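PDB 5ZKA: N-acetylneuraminate lyase from Fusobacterium nucleatum subsp. nucleatum ATCC 25586, which belongs to the dihydrodipicolinate synthetase family of TIM-barrel proteins, with an eight-stranded parallel barrel ringed by helices. Local coordinates for residues 35-40 and 77-82; 52-57 and 229-234; 189-192 and 198-201; 219-224 and 266-271; 272-277 and 299-304. All blocks are in the same frame, centred on the assembly; numbering follows the deposited sequence.

Interaction 1 of 5, residues 35-40 and 77-82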
# COMPACT_ATOMS: atom_id res chain seq x y z
N ILE A 35 28.80 12.27 20.08
CA ILE A 35 27.45 12.25 20.65
C ILE A 35 27.27 13.40 21.64
O ILE A 35 28.15 13.67 22.47
CB ILE A 35 27.21 10.90 21.34
CG1 ILE A 35 27.36 9.76 20.34
CG2 ILE A 35 25.85 10.88 22.02
CD1 ILE A 35 27.83 8.48 20.97
N ASN A 36 26.12 14.07 21.57
CA ASN A 36 25.73 15.06 22.58
C ASN A 36 24.87 14.34 23.61
O ASN A 36 23.66 14.18 23.43
CB ASN A 36 24.99 16.23 21.92
CG ASN A 36 24.40 17.22 22.93
OD1 ASN A 36 24.55 17.10 24.14
ND2 ASN A 36 23.72 18.24 22.41
N GLU A 37 25.50 13.92 24.72
CA GLU A 37 24.80 13.09 25.70
C GLU A 37 23.67 13.86 26.39
O GLU A 37 22.58 13.31 26.59
CB GLU A 37 25.79 12.57 26.74
CG GLU A 37 25.11 11.86 27.90
CD GLU A 37 26.09 11.15 28.82
OE1 GLU A 37 27.17 10.75 28.34
OE2 GLU A 37 25.76 11.00 30.01
N LYS A 38 23.90 15.12 26.75
CA LYS A 38 22.84 15.91 27.37
C LYS A 38 21.62 15.98 26.47
O LYS A 38 20.48 15.78 26.93
CB LYS A 38 23.36 17.32 27.69
CG LYS A 38 22.34 18.23 28.35
N GLY A 39 21.82 16.23 25.18
CA GLY A 39 20.70 16.33 24.27
C GLY A 39 20.02 15.00 24.02
O GLY A 39 18.80 14.95 23.82
N LEU A 40 20.80 13.91 24.03
CA LEU A 40 20.21 12.58 23.83
C LEU A 40 19.24 12.25 24.95
O LEU A 40 18.15 11.72 24.71
CB LEU A 40 21.30 11.51 23.72
CG LEU A 40 20.80 10.07 23.57
CD1 LEU A 40 19.83 9.91 22.36
CD2 LEU A 40 21.98 9.08 23.44
N PHE A 77 23.53 3.22 23.11
CA PHE A 77 22.77 2.18 23.80
C PHE A 77 22.87 2.34 25.31
O PHE A 77 21.88 2.11 26.03
CB PHE A 77 23.27 0.79 23.40
CG PHE A 77 22.89 0.36 22.01
CD1 PHE A 77 21.56 0.34 21.60
CD2 PHE A 77 23.86 -0.07 21.12
CE1 PHE A 77 21.21 -0.06 20.32
CE2 PHE A 77 23.51 -0.49 19.83
CZ PHE A 77 22.19 -0.49 19.43
N GLU A 78 24.05 2.69 25.83
CA GLU A 78 24.21 2.88 27.27
C GLU A 78 23.32 3.99 27.80
O GLU A 78 22.63 3.84 28.81
CB GLU A 78 25.66 3.23 27.63
CG GLU A 78 26.71 2.29 27.20
CD GLU A 78 28.09 2.84 27.50
OE1 GLU A 78 28.21 3.67 28.44
OE2 GLU A 78 29.05 2.47 26.78
N ILE A 79 23.38 5.16 27.15
CA ILE A 79 22.61 6.31 27.61
C ILE A 79 21.12 6.02 27.52
O ILE A 79 20.36 6.29 28.46
CB ILE A 79 23.00 7.56 26.79
CG1 ILE A 79 24.47 7.92 27.08
CG2 ILE A 79 22.08 8.74 27.10
CD1 ILE A 79 25.10 8.75 25.98
N ALA A 80 20.68 5.43 26.40
CA ALA A 80 19.25 5.24 26.19
C ALA A 80 18.62 4.41 27.31
O ALA A 80 17.60 4.80 27.88
CB ALA A 80 19.00 4.59 24.82
N ILE A 81 19.23 3.27 27.65
CA ILE A 81 18.63 2.43 28.69
C ILE A 81 18.84 3.03 30.08
O ILE A 81 18.02 2.82 30.99
CB ILE A 81 19.14 0.99 28.59
CG1 ILE A 81 18.26 0.05 29.42
CG2 ILE A 81 20.60 0.88 28.99
CD1 ILE A 81 18.46 -1.41 29.10
N ASP A 82 19.92 3.79 30.28
CA ASP A 82 20.09 4.46 31.56
C ASP A 82 19.02 5.53 31.76
O ASP A 82 18.49 5.68 32.87
CB ASP A 82 21.48 5.07 31.66
CG ASP A 82 21.70 5.80 32.97
OD1 ASP A 82 21.83 5.12 34.01
OD2 ASP A 82 21.75 7.05 32.95
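Ile-79 of helix 70-84 sets its two branches against Glu-37 and Leu-40, which lie about one turn apart at the start of helix 37-49. These are successive outer helices of the TIM barrel, separated in the chain by strand 55-58, and the contact is plain van der Waals packing between them. Closest in backbone terms are Glu-37 CA and Ile-79 CA, 7.4 Å apart. CG1 of Ile-79 stands anti to its carbonyl carbon (chi1 -65°), which sends the CG1-CD1 branch to Glu-37 and leaves CG2 for Leu-40. The glutamate chain is extended and crosses the isoleucine obliquely: Ile-79 CD1 lies 3.7 Å from Glu-37 CG and equally near Glu-37 OE1, so the methyl rests along the chain as far as the carboxylate. That carboxylate looks elsewhere for its charge partner, its OE1 forming a salt bridge with Arg-75. On the other branch, Ile-79 CG2 meets Leu-40 CD2 at 3.7 Å, and the same leucine methyl comes within 3.8 Å of Ile-79 CB; this side is buried, with Pro-28 also touching Leu-40. Asp-82, a turn beyond Ile-79, reaches back to helix 37-49 through a salt bridge to Arg-41. Asn-36 is the N-cap of that helix: its OD1 accepts from Gly-39 N at 3.0 Å, the donor standing above the carbonyl plane of the amide, 67° out of it.

Interaction 2 of 5, residues 52-57 and 229-234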
# COMPACT_ATOMS: atom_id res chain seq x y z
N LYS A 52 4.54 10.30 24.75
CA LYS A 52 3.88 9.15 25.37
C LYS A 52 4.01 7.88 24.53
O LYS A 52 3.10 7.05 24.48
CB LYS A 52 2.40 9.45 25.66
CG LYS A 52 2.18 10.59 26.63
CD LYS A 52 2.80 10.29 27.97
CE LYS A 52 2.28 11.27 29.02
NZ LYS A 52 2.76 10.92 30.39
N VAL A 53 5.16 7.72 23.87
CA VAL A 53 5.38 6.51 23.07
C VAL A 53 5.35 5.28 23.97
O VAL A 53 5.64 5.34 25.17
CB VAL A 53 6.70 6.56 22.30
CG1 VAL A 53 6.72 7.71 21.31
CG2 VAL A 53 7.87 6.63 23.27
N ASP A 54 4.97 4.16 23.37
CA ASP A 54 5.02 2.87 24.05
C ASP A 54 6.43 2.27 24.07
O ASP A 54 6.69 1.39 24.89
CB ASP A 54 4.06 1.89 23.36
CG ASP A 54 2.65 2.43 23.28
OD1 ASP A 54 2.07 2.69 24.36
OD2 ASP A 54 2.12 2.61 22.16
N GLY A 55 7.32 2.72 23.20
CA GLY A 55 8.64 2.13 23.14
C GLY A 55 9.61 3.02 22.40
O GLY A 55 9.21 4.00 21.76
N LEU A 56 10.89 2.68 22.52
CA LEU A 56 11.95 3.33 21.76
C LEU A 56 12.70 2.28 20.95
O LEU A 56 13.03 1.22 21.48
CB LEU A 56 12.93 4.08 22.68
CG LEU A 56 12.35 5.28 23.44
CD1 LEU A 56 13.37 5.85 24.40
CD2 LEU A 56 11.86 6.35 22.47
N TYR A 57 12.92 2.58 19.67
CA TYR A 57 13.73 1.76 18.78
C TYR A 57 15.09 2.43 18.65
O TYR A 57 15.21 3.49 18.02
CB TYR A 57 13.03 1.64 17.43
CG TYR A 57 13.63 0.65 16.47
CD1 TYR A 57 13.30 -0.69 16.55
CD2 TYR A 57 14.47 1.08 15.45
CE1 TYR A 57 13.83 -1.60 15.63
CE2 TYR A 57 15.00 0.18 14.55
CZ TYR A 57 14.67 -1.16 14.64
OH TYR A 57 15.19 -2.04 13.73
N ARG A 229 -0.54 12.15 17.66
CA ARG A 229 -1.45 11.80 16.57
C ARG A 229 -1.30 10.34 16.16
O ARG A 229 -2.29 9.67 15.86
CB ARG A 229 -1.19 12.70 15.35
CG ARG A 229 -1.84 14.09 15.42
CD ARG A 229 -1.71 14.78 14.07
NE ARG A 229 -2.16 16.17 14.15
CZ ARG A 229 -1.36 17.21 14.37
NH1 ARG A 229 -0.05 17.01 14.50
NH2 ARG A 229 -1.87 18.44 14.46
N ALA A 230 -0.06 9.84 16.15
CA ALA A 230 0.16 8.46 15.72
C ALA A 230 -0.56 7.47 16.62
O ALA A 230 -1.17 6.51 16.14
CB ALA A 230 1.66 8.15 15.69
N LYS A 231 -0.48 7.66 17.94
CA LYS A 231 -1.23 6.80 18.84
C LYS A 231 -2.73 6.94 18.62
O LYS A 231 -3.47 5.95 18.71
CB LYS A 231 -0.88 7.12 20.30
CG LYS A 231 0.48 6.61 20.73
CD LYS A 231 0.65 6.76 22.23
CE LYS A 231 0.17 5.54 22.98
NZ LYS A 231 0.81 5.49 24.32
N GLN A 232 -3.21 8.15 18.33
CA GLN A 232 -4.64 8.33 18.04
C GLN A 232 -5.05 7.51 16.82
O GLN A 232 -6.03 6.75 16.88
CB GLN A 232 -4.96 9.81 17.82
CG GLN A 232 -4.93 10.67 19.08
CD GLN A 232 -5.02 12.16 18.78
OE1 GLN A 232 -4.85 12.60 17.64
NE2 GLN A 232 -5.27 12.95 19.82
N ILE A 233 -4.34 7.66 15.70
CA ILE A 233 -4.66 6.88 14.50
C ILE A 233 -4.74 5.40 14.84
O ILE A 233 -5.74 4.72 14.56
CB ILE A 233 -3.64 7.14 13.38
CG1 ILE A 233 -3.67 8.60 12.90
CG2 ILE A 233 -3.87 6.16 12.21
CD1 ILE A 233 -2.43 9.00 12.06
N PHE A 234 -3.68 4.88 15.48
CA PHE A 234 -3.60 3.47 15.83
C PHE A 234 -4.79 3.04 16.69
O PHE A 234 -5.48 2.07 16.36
CB PHE A 234 -2.28 3.22 16.56
CG PHE A 234 -1.95 1.77 16.78
CD1 PHE A 234 -1.83 0.90 15.71
CD2 PHE A 234 -1.74 1.29 18.07
CE1 PHE A 234 -1.53 -0.43 15.92
CE2 PHE A 234 -1.43 -0.04 18.29
CZ PHE A 234 -1.33 -0.90 17.22
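Lys-231 spans from helix 223-237 to the turn before strand 55-58, where its ammonium group is gripped by the carbonyl of Lys-52 and the carboxylate of Asp-54. The hydrogen bond to the backbone is the shorter: Lys-231 NZ lies 2.8 Å from Lys-52 O, nearly in line with the carbonyl (C=O...N angle 172°). Lys-52 has just left helical conformation with a positive phi, and its carbonyl is turned to the lysine. The salt bridge is the second grip, with Lys-231 NZ 3.1 Å from Asp-54 OD1. Here the nitrogen approaches from above the carboxylate plane, 44° out of it, and the two side chains come from opposite directions. The other oxygen, Asp-54 OD2, accepts from Ile-21 N, which fixes the carboxylate against the first strand while OD1 serves the lysine. Van der Waals contact fills in along the lysine chain: Lys-231 CD lies 3.3 Å from Lys-52 O, and the bend at chi3 (90°) then swings Lys-231 CE to 3.6 Å from Asp-54 OD2. With two oxygens facing it at the surface, the ammonium is probably well stabilised in its charged form. In the TIM barrel, strand 20-24 runs between strands 217-220 and 55-58; helix 223-237, which follows the last strand, lays Lys-231 and Phe-234 on Ile-21 of that first strand and reaches past it to the loop that leads into the second, 55-58.

Interaction 3 of 5, residues 189-192 and 198-201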
# COMPACT_ATOMS: atom_id res chain seq x y z
N ARG A 189 -0.54 -10.92 3.65
CA ARG A 189 -0.18 -12.34 3.60
C ARG A 189 0.69 -12.73 4.79
O ARG A 189 0.52 -13.82 5.34
CB ARG A 189 0.56 -12.65 2.29
CG ARG A 189 -0.29 -12.57 1.01
CD ARG A 189 -1.17 -13.82 0.85
NE ARG A 189 -2.42 -13.68 1.59
CZ ARG A 189 -3.23 -14.69 1.86
NH1 ARG A 189 -2.92 -15.92 1.45
NH2 ARG A 189 -4.34 -14.49 2.54
N VAL A 190 1.62 -11.86 5.19
CA VAL A 190 2.45 -12.14 6.37
C VAL A 190 1.59 -12.17 7.62
O VAL A 190 1.74 -13.05 8.47
CB VAL A 190 3.58 -11.10 6.47
CG1 VAL A 190 4.34 -11.27 7.79
CG2 VAL A 190 4.53 -11.25 5.27
N ARG A 191 0.65 -11.21 7.74
CA ARG A 191 -0.25 -11.19 8.90
C ARG A 191 -1.06 -12.48 9.00
O ARG A 191 -1.22 -13.03 10.09
CB ARG A 191 -1.19 -9.98 8.82
CG ARG A 191 -2.32 -9.98 9.87
CD ARG A 191 -1.84 -9.57 11.28
NE ARG A 191 -0.89 -10.54 11.84
CZ ARG A 191 -0.04 -10.27 12.82
NH1 ARG A 191 -0.03 -9.05 13.37
NH2 ARG A 191 0.81 -11.20 13.25
N LYS A 192 -1.58 -12.96 7.86
CA LYS A 192 -2.38 -14.18 7.90
C LYS A 192 -1.53 -15.41 8.17
O LYS A 192 -1.95 -16.31 8.91
CB LYS A 192 -3.14 -14.37 6.58
CG LYS A 192 -4.18 -15.50 6.68
CD LYS A 192 -4.21 -16.37 5.44
CE LYS A 192 -4.78 -17.74 5.76
NZ LYS A 192 -5.98 -17.68 6.64
N LEU A 198 4.87 -10.64 15.83
CA LEU A 198 4.63 -9.20 15.85
C LEU A 198 4.95 -8.60 14.50
O LEU A 198 5.99 -8.90 13.91
CB LEU A 198 5.48 -8.51 16.91
CG LEU A 198 5.24 -8.97 18.35
CD1 LEU A 198 6.46 -8.67 19.19
CD2 LEU A 198 4.02 -8.25 18.90
N ILE A 199 4.08 -7.73 14.00
CA ILE A 199 4.38 -6.96 12.80
C ILE A 199 4.29 -5.48 13.16
O ILE A 199 3.24 -5.02 13.61
CB ILE A 199 3.43 -7.28 11.65
CG1 ILE A 199 3.40 -8.77 11.37
CG2 ILE A 199 3.83 -6.46 10.42
CD1 ILE A 199 2.32 -9.15 10.38
N PHE A 200 5.38 -4.75 12.93
CA PHE A 200 5.44 -3.32 13.15
C PHE A 200 5.49 -2.58 11.83
O PHE A 200 6.38 -2.83 11.01
CB PHE A 200 6.67 -2.96 13.99
CG PHE A 200 6.60 -3.49 15.38
CD1 PHE A 200 5.82 -2.85 16.33
CD2 PHE A 200 7.28 -4.64 15.73
CE1 PHE A 200 5.74 -3.34 17.62
CE2 PHE A 200 7.20 -5.14 17.01
CZ PHE A 200 6.43 -4.48 17.95
N ALA A 201 4.59 -1.62 11.64
CA ALA A 201 4.63 -0.80 10.44
C ALA A 201 5.82 0.16 10.50
O ALA A 201 6.04 0.81 11.52
CB ALA A 201 3.33 -0.01 10.29
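Arg-191 and Val-190, on helix 184-193, close over Ile-199 just before strand 200-201, packing an outer helix of the TIM barrel against the entry to its next strand. The arginine can be followed outwards. Its CB lies 3.9 Å from Ile-199 CD1. CG stands anti to the backbone N (chi1 171°), and bends at chi2 (77°) and chi3 (-65°) then fold the chain so that the guanidinium comes to lie flat across the isoleucine tip. NE is already on that methyl, 3.8 Å from Ile-199 CD1. At CZ the approach tightens to 3.6 Å, with Ile-199 CD1 over the centre of one face, while NH1 and NH2 flank it and each also nears Ile-199 CG1 at 4.0 Å. The polar rim is used by other partners: NH1 forms a salt bridge with Asp-216 and bonds to Gly-214 O, whereas NH2 donates to the carbonyls of Phe-194 and Lys-197. The guanidinium therefore pins the turn between the helix and the strand, and Asp-216 OD2 also accepts from Ile-199 N, tying both sides of the contact to one carboxylate. Helix 184-193 also faces the neighbouring subunit: its Arg-189 pairs with acid there, through a salt bridge outside this contact. Across the isoleucine methyl from the guanidinium, Val-190, which also packs on Leu-162 and Phe-165, brings its CG1 to 3.9 Å from Ile-199 CD1.

Interaction 4 of 5, residues 219-224 and 266-271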
# COMPACT_ATOMS: atom_id res chain seq x y z
N ILE A 219 6.96 1.58 14.12
CA ILE A 219 8.26 2.13 14.48
C ILE A 219 8.57 3.21 13.45
O ILE A 219 8.59 2.93 12.24
CB ILE A 219 9.34 1.03 14.47
CG1 ILE A 219 9.00 -0.04 15.50
CG2 ILE A 219 10.73 1.61 14.72
CD1 ILE A 219 9.74 -1.39 15.26
N GLY A 220 8.76 4.45 13.89
CA GLY A 220 8.87 5.55 12.94
C GLY A 220 9.66 6.73 13.45
O GLY A 220 9.71 7.01 14.65
N SER A 221 10.27 7.46 12.51
CA SER A 221 11.03 8.66 12.86
C SER A 221 10.12 9.82 13.23
O SER A 221 10.49 10.66 14.06
CB SER A 221 11.91 9.09 11.69
OG SER A 221 11.12 9.30 10.52
N THR A 222 8.95 9.92 12.61
CA THR A 222 8.15 11.12 12.88
C THR A 222 7.50 11.09 14.25
O THR A 222 7.04 12.13 14.72
CB THR A 222 7.07 11.33 11.81
OG1 THR A 222 6.08 10.29 11.91
CG2 THR A 222 7.70 11.32 10.42
N TYR A 223 7.50 9.94 14.92
CA TYR A 223 6.87 9.87 16.23
C TYR A 223 7.68 10.62 17.27
O TYR A 223 7.15 10.91 18.35
CB TYR A 223 6.67 8.40 16.62
CG TYR A 223 5.94 7.60 15.55
CD1 TYR A 223 4.99 8.20 14.72
CD2 TYR A 223 6.23 6.26 15.33
CE1 TYR A 223 4.34 7.48 13.71
CE2 TYR A 223 5.58 5.53 14.33
CZ TYR A 223 4.64 6.14 13.53
OH TYR A 223 4.00 5.41 12.54
N ASN A 224 8.94 10.97 16.97
CA ASN A 224 9.73 11.83 17.85
C ASN A 224 9.03 13.17 18.08
O ASN A 224 9.22 13.80 19.12
CB ASN A 224 11.12 12.09 17.25
CG ASN A 224 12.06 10.89 17.37
OD1 ASN A 224 12.68 10.68 18.41
ND2 ASN A 224 12.19 10.11 16.29
N GLN A 266 16.86 16.67 9.22
CA GLN A 266 17.08 18.05 9.63
C GLN A 266 15.81 18.68 10.18
O GLN A 266 15.86 19.48 11.13
CB GLN A 266 17.61 18.86 8.44
CG GLN A 266 18.99 18.44 7.94
CD GLN A 266 18.94 17.37 6.86
OE1 GLN A 266 17.90 16.73 6.64
NE2 GLN A 266 20.07 17.16 6.18
N THR A 267 14.65 18.36 9.60
CA THR A 267 13.41 19.03 10.01
C THR A 267 12.89 18.49 11.33
O THR A 267 12.43 19.27 12.18
CB THR A 267 12.36 18.90 8.90
OG1 THR A 267 12.83 19.59 7.74
CG2 THR A 267 11.01 19.51 9.32
N ILE A 268 12.97 17.17 11.54
CA ILE A 268 12.60 16.62 12.84
C ILE A 268 13.47 17.22 13.93
O ILE A 268 12.98 17.64 14.99
CB ILE A 268 12.67 15.08 12.82
CG1 ILE A 268 11.63 14.52 11.82
CG2 ILE A 268 12.45 14.51 14.24
CD1 ILE A 268 11.74 13.03 11.57
N LYS A 269 14.79 17.29 13.69
CA LYS A 269 15.68 17.87 14.69
C LYS A 269 15.38 19.35 14.90
O LYS A 269 15.44 19.85 16.04
CB LYS A 269 17.14 17.66 14.29
CG LYS A 269 17.56 16.21 14.40
CD LYS A 269 19.07 16.06 14.43
CE LYS A 269 19.47 14.60 14.59
NZ LYS A 269 20.93 14.38 14.39
N GLU A 270 15.04 20.08 13.82
CA GLU A 270 14.73 21.49 13.98
C GLU A 270 13.44 21.69 14.77
O GLU A 270 13.36 22.61 15.60
CB GLU A 270 14.63 22.18 12.61
CG GLU A 270 14.40 23.69 12.67
CD GLU A 270 15.57 24.47 13.27
OE1 GLU A 270 16.67 23.90 13.44
OE2 GLU A 270 15.39 25.67 13.55
N ILE A 271 12.43 20.86 14.53
CA ILE A 271 11.18 20.98 15.28
C ILE A 271 11.39 20.63 16.75
O ILE A 271 10.80 21.24 17.64
CB ILE A 271 10.09 20.11 14.62
CG1 ILE A 271 9.73 20.70 13.26
CG2 ILE A 271 8.85 20.04 15.52
CD1 ILE A 271 8.69 19.91 12.47
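Ile-268 is the residue of helix 264-274 that meets the turn 221-224, where the last barrel strand passes into helix 223-237. Just ahead of it, Thr-267 is occupied with its own helix start, OG1 bonding to Gly-263 O, while its side chain packs on Leu-300. Ile-268 then points its longer branch at Ser-221: CD1 lies 3.7 Å from Ser-221 O and 3.9 Å from Ser-221 OG, and reaches 4.3 Å from Thr-222 CA. Its other branch, CG2, placed anti to the backbone N by chi1 of -64°, touches Asn-224 CB at 4.1 Å. The carbonyl under the methyl is not left bare: Asn-224 ND2 donates to Ser-221 O at 2.9 Å, almost straight (172°), which braces the turn from within. The same ND2 also reaches Ala-24 O, and OD1 of Asn-224 accepts from Asn-47. One residue on, Lys-269 turns elsewhere, to a salt bridge with Glu-64, and Ile-271 packs on Ile-225 and His-301. Helix 264-274 thus packs on the turn that follows strand 217-220 of the TIM barrel, beside the start of helix 223-237 and with helix 291-304 against it.

Interaction 5 of 5, residues 272-277 and 299-304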
# COMPACT_ATOMS: atom_id res chain seq x y z
N LEU A 272 12.23 19.62 17.02
CA LEU A 272 12.57 19.31 18.40
C LEU A 272 13.18 20.53 19.07
O LEU A 272 12.86 20.84 20.22
CB LEU A 272 13.50 18.11 18.46
CG LEU A 272 12.83 16.73 18.30
CD1 LEU A 272 13.85 15.61 18.03
CD2 LEU A 272 12.00 16.40 19.53
N LYS A 273 14.05 21.26 18.36
CA LYS A 273 14.64 22.45 18.97
C LYS A 273 13.57 23.50 19.23
O LYS A 273 13.58 24.15 20.28
CB LYS A 273 15.75 23.01 18.08
CG LYS A 273 16.90 22.04 17.86
CD LYS A 273 18.07 22.68 17.13
CE LYS A 273 19.01 21.60 16.58
NZ LYS A 273 20.02 22.19 15.66
N LEU A 274 12.62 23.67 18.31
CA LEU A 274 11.50 24.57 18.56
C LEU A 274 10.65 24.12 19.74
O LEU A 274 9.95 24.94 20.34
CB LEU A 274 10.62 24.70 17.30
CG LEU A 274 11.21 25.42 16.09
CD1 LEU A 274 10.36 25.17 14.86
CD2 LEU A 274 11.34 26.92 16.35
N GLU A 275 10.68 22.84 20.08
CA GLU A 275 10.00 22.33 21.27
C GLU A 275 10.89 22.33 22.50
O GLU A 275 10.51 21.76 23.53
CB GLU A 275 9.47 20.91 21.01
CG GLU A 275 8.27 20.91 20.10
CD GLU A 275 6.99 21.26 20.83
OE1 GLU A 275 6.63 20.54 21.78
OE2 GLU A 275 6.35 22.28 20.47
N GLY A 276 12.05 22.97 22.42
CA GLY A 276 12.92 23.12 23.56
C GLY A 276 13.87 21.97 23.81
O GLY A 276 14.49 21.93 24.88
N VAL A 277 13.99 21.03 22.87
CA VAL A 277 14.87 19.87 22.97
C VAL A 277 16.14 20.14 22.17
O VAL A 277 16.06 20.52 21.00
CB VAL A 277 14.16 18.60 22.45
CG1 VAL A 277 15.06 17.38 22.58
CG2 VAL A 277 12.85 18.37 23.19
N GLU A 299 7.27 27.08 10.35
CA GLU A 299 5.87 27.17 9.93
C GLU A 299 5.14 25.85 10.15
O GLU A 299 3.97 25.85 10.55
CB GLU A 299 5.77 27.61 8.47
CG GLU A 299 6.12 29.08 8.25
CD GLU A 299 5.30 30.01 9.13
OE1 GLU A 299 4.06 30.05 8.98
OE2 GLU A 299 5.89 30.71 9.98
N LEU A 300 5.82 24.72 9.87
CA LEU A 300 5.25 23.40 10.17
C LEU A 300 4.96 23.25 11.65
O LEU A 300 3.92 22.72 12.05
CB LEU A 300 6.21 22.29 9.72
CG LEU A 300 6.46 22.11 8.23
CD1 LEU A 300 7.56 21.06 7.99
CD2 LEU A 300 5.19 21.71 7.51
N HIS A 301 5.90 23.68 12.50
CA HIS A 301 5.68 23.63 13.94
C HIS A 301 4.47 24.48 14.33
O HIS A 301 3.57 24.02 15.05
CB HIS A 301 6.94 24.08 14.66
CG HIS A 301 6.83 24.06 16.15
ND1 HIS A 301 6.70 25.21 16.90
CD2 HIS A 301 6.84 23.03 17.04
CE1 HIS A 301 6.63 24.89 18.19
NE2 HIS A 301 6.70 23.58 18.29
N LYS A 302 4.41 25.73 13.84
CA LYS A 302 3.29 26.61 14.19
C LYS A 302 1.95 26.05 13.72
O LYS A 302 0.94 26.20 14.41
CB LYS A 302 3.53 28.00 13.61
CG LYS A 302 4.40 28.89 14.49
CD LYS A 302 5.08 30.00 13.70
CE LYS A 302 4.09 30.83 12.91
NZ LYS A 302 4.73 32.05 12.33
N LYS A 303 1.93 25.39 12.56
CA LYS A 303 0.65 24.93 12.02
C LYS A 303 0.20 23.60 12.62
O LYS A 303 -1.00 23.38 12.81
CB LYS A 303 0.74 24.81 10.49
CG LYS A 303 -0.52 24.27 9.82
CD LYS A 303 -0.49 24.52 8.32
CE LYS A 303 -1.73 23.94 7.63
NZ LYS A 303 -3.00 24.34 8.31
N PHE A 304 1.14 22.70 12.91
CA PHE A 304 0.78 21.32 13.23
C PHE A 304 1.07 20.90 14.67
O PHE A 304 0.44 19.95 15.14
CB PHE A 304 1.50 20.34 12.27
CG PHE A 304 1.02 20.46 10.84
CD1 PHE A 304 -0.25 20.04 10.48
CD2 PHE A 304 1.82 21.04 9.88
CE1 PHE A 304 -0.70 20.16 9.18
CE2 PHE A 304 1.38 21.16 8.56
CZ PHE A 304 0.12 20.72 8.22
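A short hydrogen bond joins His-301 to Glu-275: His-301 NE2 donates to Glu-275 OE2 at 2.6 Å, nearly straight at 171°, and the acceptor uses its anti lone pair, the one facing away from the other oxygen. The oxygen lies close to the imidazole plane, yet the carboxylate itself is turned 53° against it. Such a carboxylate would tend to polarise the ring. OE1 of the same glutamate bonds to Tyr-46 OH on helix 37-49, so both oxygens are used. His-301 CG stands anti to the backbone N (chi1 -179°), carrying the ring across to helix 264-274, where Leu-274 takes one face: its CB sits 3.9 Å from the ring centroid in a CH-pi contact, while Leu-274 CD1 reaches His-301 CB at 3.6 Å. Glu-275 is the first residue to leave helix 264-274, which ends in a Schellman motif, with Val-277 N bonded to Leu-272 O and Gly-276 N to Lys-273 O, both at 2.9 Å, and Gly-276 at positive phi. This is where the two helices at the C-terminal end of the chain, 264-274 and 291-304, pack outside the barrel. On the exposed side of helix 291-304, Lys-302 NZ forms a salt bridge with Glu-299 OE2 at 2.9 Å.

How the interactions relate
From the N terminus, interaction 1 opens at helix 37-49 and closes at helix 70-84. Interaction 2 opens between them, before strand 55-58, and so crosses it before closing far along the chain at helix 223-237. Within that long loop interaction 3 forms and finishes, joining helix 184-193 to strand 200-201. Interaction 4 starts at strand 217-220, the sheet neighbour of 200-201, with a probable hydrogen bond from Ile-219 N to Ala-201 O; it crosses interaction 2 and closes at helix 264-274. The same helix opens interaction 5, ending at helix 291-304, where Phe-304 O probably accepts a hydrogen bond from Arg-229 NH2 of interaction 2. Interactions 4 and 5 fasten the two C-terminal helices to the barrel and each other.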